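Local structure of DNA ligase (Archaeoglobus fulgidus, 3GDE) at residues R15-S20 with E154-T159; K289-P294 with E369-A374. The protein probably seals nicks in double-stranded DNA during replication, recombination and repair, using ATP and magnesium and passing through an adenylated lysine intermediate. One frame throughout, in Å; residues are numbered along the deposited sequence.

Contact 1 of 2, residues R15-S20 with E154-T159; sequences RLEKIS and EARYLT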
loop_
_atom_site.group_PDB
_atom_site.type_symbol
_atom_site.label_atom_id
_atom_site.label_comp_id
_atom_site.label_asym_id
_atom_site.label_seq_id
_atom_site.Cartn_x
_atom_site.Cartn_y
_atom_site.Cartn_z
ATOM N N ARG A 15 1.884 11.204 23.933
ATOM C CA ARG A 15 2.884 12.257 24.041
ATOM C C ARG A 15 3.439 12.696 22.677
ATOM O O ARG A 15 3.817 13.850 22.501
ATOM C CB ARG A 15 3.999 11.827 25.001
ATOM C CG ARG A 15 3.726 12.202 26.455
ATOM C CD ARG A 15 4.457 11.304 27.469
ATOM N NE ARG A 15 3.535 10.345 28.080
ATOM C CZ ARG A 15 2.838 10.569 29.197
ATOM N NH1 ARG A 15 2.970 11.717 29.858
ATOM N NH2 ARG A 15 2.006 9.638 29.659
ATOM N N LEU A 16 3.458 11.783 21.710
ATOM C CA LEU A 16 3.926 12.082 20.353
ATOM C C LEU A 16 2.971 12.973 19.570
ATOM O O LEU A 16 3.385 13.638 18.619
ATOM C CB LEU A 16 4.148 10.796 19.558
ATOM C CG LEU A 16 5.260 9.822 19.929
ATOM C CD1 LEU A 16 5.241 8.676 18.939
ATOM C CD2 LEU A 16 6.633 10.494 19.978
ATOM N N GLU A 17 1.693 12.963 19.951
ATOM C CA GLU A 17 0.668 13.763 19.279
ATOM C C GLU A 17 0.950 15.264 19.338
ATOM O O GLU A 17 0.628 16.000 18.413
ATOM C CB GLU A 17 -0.717 13.485 19.873
ATOM C CG GLU A 17 -1.172 12.058 19.720
ATOM C CD GLU A 17 -2.661 11.918 19.493
ATOM O OE1 GLU A 17 -3.359 12.952 19.363
ATOM O OE2 GLU A 17 -3.126 10.753 19.429
ATOM N N LYS A 18 1.558 15.698 20.435
ATOM C CA LYS A 18 1.886 17.097 20.678
ATOM C C LYS A 18 3.084 17.546 19.842
ATOM O O LYS A 18 3.257 18.740 19.572
ATOM C CB LYS A 18 2.139 17.281 22.186
ATOM C CG LYS A 18 2.994 18.472 22.640
ATOM C CD LYS A 18 4.439 18.045 22.967
ATOM C CE LYS A 18 5.104 18.983 23.961
ATOM N NZ LYS A 18 4.489 18.870 25.324
ATOM N N ILE A 19 3.895 16.582 19.420
ATOM C CA ILE A 19 5.166 16.867 18.779
ATOM C C ILE A 19 5.001 16.937 17.264
ATOM O O ILE A 19 4.540 15.981 16.622
ATOM C CB ILE A 19 6.240 15.831 19.200
ATOM C CG1 ILE A 19 6.466 15.905 20.719
ATOM C CG2 ILE A 19 7.551 16.057 18.458
ATOM C CD1 ILE A 19 7.027 14.633 21.335
ATOM N N SER A 20 5.372 18.081 16.696
ATOM C CA SER A 20 5.238 18.286 15.267
ATOM C C SER A 20 6.565 18.153 14.522
ATOM O O SER A 20 6.575 17.879 13.323
ATOM C CB SER A 20 4.539 19.623 14.963
ATOM O OG SER A 20 5.379 20.723 15.251
ATOM N N GLU A 154 -5.637 3.121 26.191
ATOM C CA GLU A 154 -5.469 1.888 25.417
ATOM C C GLU A 154 -6.581 1.742 24.388
ATOM O O GLU A 154 -6.329 1.350 23.255
ATOM C CB GLU A 154 -5.454 0.652 26.319
ATOM C CG GLU A 154 -4.112 0.338 26.908
ATOM C CD GLU A 154 -4.156 -0.778 27.962
ATOM O OE1 GLU A 154 -5.231 -1.033 28.543
ATOM O OE2 GLU A 154 -3.103 -1.400 28.217
ATOM N N ALA A 155 -7.811 2.044 24.802
ATOM C CA ALA A 155 -8.971 1.901 23.934
ATOM C C ALA A 155 -8.870 2.842 22.735
ATOM O O ALA A 155 -9.294 2.512 21.625
ATOM C CB ALA A 155 -10.261 2.148 24.719
ATOM N N ARG A 156 -8.303 4.016 22.976
ATOM C CA ARG A 156 -8.041 4.996 21.931
ATOM C C ARG A 156 -7.142 4.462 20.822
ATOM O O ARG A 156 -7.534 4.482 19.660
ATOM C CB ARG A 156 -7.436 6.242 22.554
ATOM C CG ARG A 156 -7.002 7.316 21.580
ATOM C CD ARG A 156 -7.101 8.623 22.306
ATOM N NE ARG A 156 -5.924 9.441 22.134
ATOM C CZ ARG A 156 -5.614 10.457 22.924
ATOM N NH1 ARG A 156 -6.395 10.776 23.941
ATOM N NH2 ARG A 156 -4.514 11.154 22.694
ATOM N N TYR A 157 -5.944 3.985 21.179
ATOM C CA TYR A 157 -4.983 3.486 20.176
ATOM C C TYR A 157 -5.272 2.082 19.653
ATOM O O TYR A 157 -4.828 1.732 18.577
ATOM C CB TYR A 157 -3.539 3.651 20.648
ATOM C CG TYR A 157 -3.192 5.111 20.785
ATOM C CD1 TYR A 157 -3.008 5.906 19.656
ATOM C CD2 TYR A 157 -3.100 5.715 22.046
ATOM C CE1 TYR A 157 -2.723 7.254 19.769
ATOM C CE2 TYR A 157 -2.819 7.067 22.174
ATOM C CZ TYR A 157 -2.630 7.828 21.030
ATOM O OH TYR A 157 -2.352 9.168 21.129
ATOM N N LEU A 158 -6.018 1.283 20.408
ATOM C CA LEU A 158 -6.512 0.001 19.899
ATOM C C LEU A 158 -7.452 0.264 18.733
ATOM O O LEU A 158 -7.383 -0.396 17.690
ATOM C CB LEU A 158 -7.266 -0.768 20.993
ATOM C CG LEU A 158 -6.740 -2.087 21.581
ATOM C CD1 LEU A 158 -5.306 -2.421 21.201
ATOM C CD2 LEU A 158 -6.931 -2.155 23.110
ATOM N N THR A 159 -8.327 1.238 18.928
ATOM C CA THR A 159 -9.320 1.616 17.937
ATOM C C THR A 159 -8.628 2.205 16.705
ATOM O O THR A 159 -8.922 1.807 15.576
ATOM C CB THR A 159 -10.331 2.618 18.553
ATOM O OG1 THR A 159 -11.004 1.990 19.657
ATOM C CG2 THR A 159 -11.369 3.090 17.525
#
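Glu17 and Tyr157 bridge backbones that stay well apart: their CA atoms, the nearest pair between 15-20 and 154-159, are 11.8 Å from each other, and long side chains reaching in from opposite directions span the distance. Glu17 has CG anti to its carbonyl carbon (chi1 -62°) and a bend at chi2, which brings OE2 to the hydroxyl end of Tyr157. The Tyr157 OH donates to Glu17 OE2 in a hydrogen bond of 2.4 Å, shorter than usual and doubtful in its exact length. OE2 arrives at the edge of the phenol, near the ring plane, while the carboxylate is turned 82° from that plane. The same oxygen makes a looser salt bridge with Arg156 NH2, 3.6 Å away, reaching the guanidinium at its edge. Arg156 NH2 also gives a weak hydrogen bond of 3.3 Å to Tyr157 OH, and Arg156 CG sits over the centre of the tyrosine ring. OE2 has a further cationic partner in Arg160, and Arg156 NH1 is paired with Glu99; together these positive charges would be expected to favour an ionised Glu17. Within the all-helical DNA-binding domain, the cluster ties the chain near the end of helix 6-16 to helix 152-162. Tyr157 also packs on Cys13, Met166 and Leu168, Arg156 lies against Leu96 of helix 94-108, and Leu16 turns to helix 22-34.

Contact 2 of 2, residues K289-P294 with E369-A374; sequences KKSVKP and EKIKLA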
loop_
_atom_site.group_PDB
_atom_site.type_symbol
_atom_site.label_atom_id
_atom_site.label_comp_id
_atom_site.label_asym_id
_atom_site.label_seq_id
_atom_site.Cartn_x
_atom_site.Cartn_y
_atom_site.Cartn_z
ATOM N N LYS A 289 4.362 -23.194 -13.426
ATOM C CA LYS A 289 4.839 -24.530 -13.046
ATOM C C LYS A 289 5.305 -25.363 -14.236
ATOM O O LYS A 289 6.248 -26.143 -14.110
ATOM C CB LYS A 289 3.779 -25.280 -12.240
ATOM C CG LYS A 289 3.461 -24.603 -10.920
ATOM C CD LYS A 289 2.527 -25.413 -10.054
ATOM C CE LYS A 289 2.477 -24.818 -8.665
ATOM N NZ LYS A 289 1.401 -25.412 -7.817
ATOM N N LYS A 290 4.678 -25.184 -15.396
ATOM C CA LYS A 290 5.163 -25.888 -16.589
ATOM C C LYS A 290 6.187 -25.128 -17.424
ATOM O O LYS A 290 7.029 -25.747 -18.072
ATOM C CB LYS A 290 4.027 -26.463 -17.456
ATOM C CG LYS A 290 2.901 -25.524 -17.807
ATOM C CD LYS A 290 1.957 -26.195 -18.782
ATOM C CE LYS A 290 0.562 -25.596 -18.706
ATOM N NZ LYS A 290 -0.299 -26.069 -19.834
ATOM N N SER A 291 6.145 -23.797 -17.386
ATOM C CA SER A 291 6.991 -22.998 -18.283
ATOM C C SER A 291 8.245 -22.399 -17.653
ATOM O O SER A 291 9.184 -22.035 -18.373
ATOM C CB SER A 291 6.175 -21.903 -18.971
ATOM O OG SER A 291 5.057 -22.453 -19.658
ATOM N N VAL A 292 8.276 -22.265 -16.327
ATOM C CA VAL A 292 9.449 -21.634 -15.720
ATOM C C VAL A 292 10.322 -22.566 -14.868
ATOM O O VAL A 292 9.837 -23.494 -14.212
ATOM C CB VAL A 292 9.143 -20.243 -15.030
ATOM C CG1 VAL A 292 8.021 -19.469 -15.760
ATOM C CG2 VAL A 292 8.826 -20.388 -13.569
ATOM N N LYS A 293 11.623 -22.320 -14.941
ATOM C CA LYS A 293 12.628 -23.048 -14.195
ATOM C C LYS A 293 12.513 -22.716 -12.697
ATOM O O LYS A 293 12.469 -21.543 -12.329
ATOM C CB LYS A 293 13.998 -22.679 -14.768
ATOM C CG LYS A 293 15.207 -23.382 -14.182
ATOM C CD LYS A 293 16.069 -22.418 -13.342
ATOM C CE LYS A 293 16.673 -21.268 -14.171
ATOM N NZ LYS A 293 17.689 -21.679 -15.207
ATOM N N PRO A 294 12.416 -23.752 -11.836
ATOM C CA PRO A 294 12.249 -23.568 -10.387
ATOM C C PRO A 294 13.440 -22.858 -9.750
ATOM O O PRO A 294 14.551 -22.949 -10.262
ATOM C CB PRO A 294 12.154 -25.002 -9.860
ATOM C CG PRO A 294 11.760 -25.829 -11.050
ATOM C CD PRO A 294 12.442 -25.181 -12.202
ATOM N N GLU A 369 2.181 -20.238 -24.849
ATOM C CA GLU A 369 1.119 -19.328 -25.282
ATOM C C GLU A 369 0.732 -18.347 -24.172
ATOM O O GLU A 369 0.338 -17.215 -24.451
ATOM C CB GLU A 369 -0.109 -20.086 -25.811
ATOM C CG GLU A 369 -0.889 -20.881 -24.760
ATOM C CD GLU A 369 -2.392 -20.953 -25.035
ATOM O OE1 GLU A 369 -3.104 -21.639 -24.255
ATOM O OE2 GLU A 369 -2.864 -20.322 -26.015
ATOM N N LYS A 370 0.861 -18.785 -22.921
ATOM C CA LYS A 370 0.440 -17.981 -21.776
ATOM C C LYS A 370 1.589 -17.347 -20.978
ATOM O O LYS A 370 1.339 -16.503 -20.119
ATOM C CB LYS A 370 -0.479 -18.788 -20.852
ATOM C CG LYS A 370 -1.821 -19.169 -21.465
ATOM C CD LYS A 370 -2.875 -19.398 -20.377
ATOM C CE LYS A 370 -4.115 -20.089 -20.941
ATOM N NZ LYS A 370 -5.157 -20.338 -19.899
ATOM N N ILE A 371 2.829 -17.754 -21.263
ATOM C CA ILE A 371 4.021 -17.201 -20.594
ATOM C C ILE A 371 5.034 -16.719 -21.632
ATOM O O ILE A 371 5.569 -17.515 -22.406
ATOM C CB ILE A 371 4.718 -18.235 -19.628
ATOM C CG1 ILE A 371 3.778 -18.719 -18.506
ATOM C CG2 ILE A 371 6.048 -17.687 -19.071
ATOM C CD1 ILE A 371 3.225 -17.633 -17.567
ATOM N N LYS A 372 5.302 -15.416 -21.641
ATOM C CA LYS A 372 6.215 -14.831 -22.616
ATOM C C LYS A 372 7.340 -14.056 -21.954
ATOM O O LYS A 372 7.229 -13.651 -20.800
ATOM C CB LYS A 372 5.454 -13.897 -23.564
ATOM C CG LYS A 372 4.059 -14.372 -23.964
ATOM C CD LYS A 372 4.121 -15.424 -25.051
ATOM C CE LYS A 372 4.099 -14.807 -26.437
ATOM N NZ LYS A 372 3.574 -15.791 -27.434
ATOM N N LEU A 373 8.423 -13.870 -22.701
ATOM C CA LEU A 373 9.432 -12.870 -22.392
ATOM C C LEU A 373 9.097 -11.556 -23.075
ATOM O O LEU A 373 8.632 -11.542 -24.219
ATOM C CB LEU A 373 10.809 -13.326 -22.866
ATOM C CG LEU A 373 11.852 -13.815 -21.854
ATOM C CD1 LEU A 373 11.211 -14.301 -20.570
ATOM C CD2 LEU A 373 12.728 -14.902 -22.476
ATOM N N ALA A 374 9.334 -10.452 -22.373
ATOM C CA ALA A 374 9.293 -9.142 -22.996
ATOM C C ALA A 374 10.332 -9.112 -24.114
ATOM O O ALA A 374 11.487 -9.504 -23.920
ATOM C CB ALA A 374 9.574 -8.042 -21.976
#
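Ser291 and Val292 set the C-terminal end of helix 282-291 against Ile371, at the start of strand 371-379 in the nucleotidyltransferase fold of the adenylation domain. Ser291 lies closest to the strand, its CA 6.9 Å from that of Ile371, with its side chain setting out toward that strand. The Ser291 CB meets Ile371 CB at 4.0 Å, a contact between aliphatic carbons in which the hydroxyl has no polar partner on the strand segment. Instead Ser291 OG, anti to its own carbonyl carbon (chi1 -55°), is hydrogen-bonded to Ser368 OG and weakly to Glu287 O one turn back in the helix. Ser368 OG in turn has a weak bond with Ile371 N, so one hydroxyl lies between the helix end and the strand backbone. At Val292 the chain leaves helical geometry (phi -112°, psi 144°), and its carbonyl oxygen accepts from Trp262 NE1. Farther along, Lys293 is joined by backbone hydrogen bonding to Ala364 at the end of helix 354-364. All three touching residues are buried, and no hydrogen bond crosses directly between 289-294 and 369-374. Ile371 also packs on Val365 and on Ala337 and Phe339 of the parallel neighbouring strand 335-342. Its CG1 lies beside the serine, 4.0 Å from Ser291 CB, and its CG2 spans both residues, 4.2 Å from Ser291 CB and from Val292 CG1 alike.

In the fold
Contacts 1 and 2 belong to different domains and lie on opposite sides of the chain's centre, with centres 49 Å apart and nearest atoms about 37 Å apart. They follow one another along the chain: 15-20 with 154-159 closes within the N-terminal helical domain before 289-294 with 369-374 opens in the adenylation domain. One is a polar, charged cluster; in the other no hydrogen bond crosses, and the closest touching atoms are carbons. Contact 1 is remote from the predicted ATP-binding residues. In contact 2 the Ile371 side chain is about 11 Å from those of Glu301 and Phe340, both predicted to bind ATP, so it is near them without touching them.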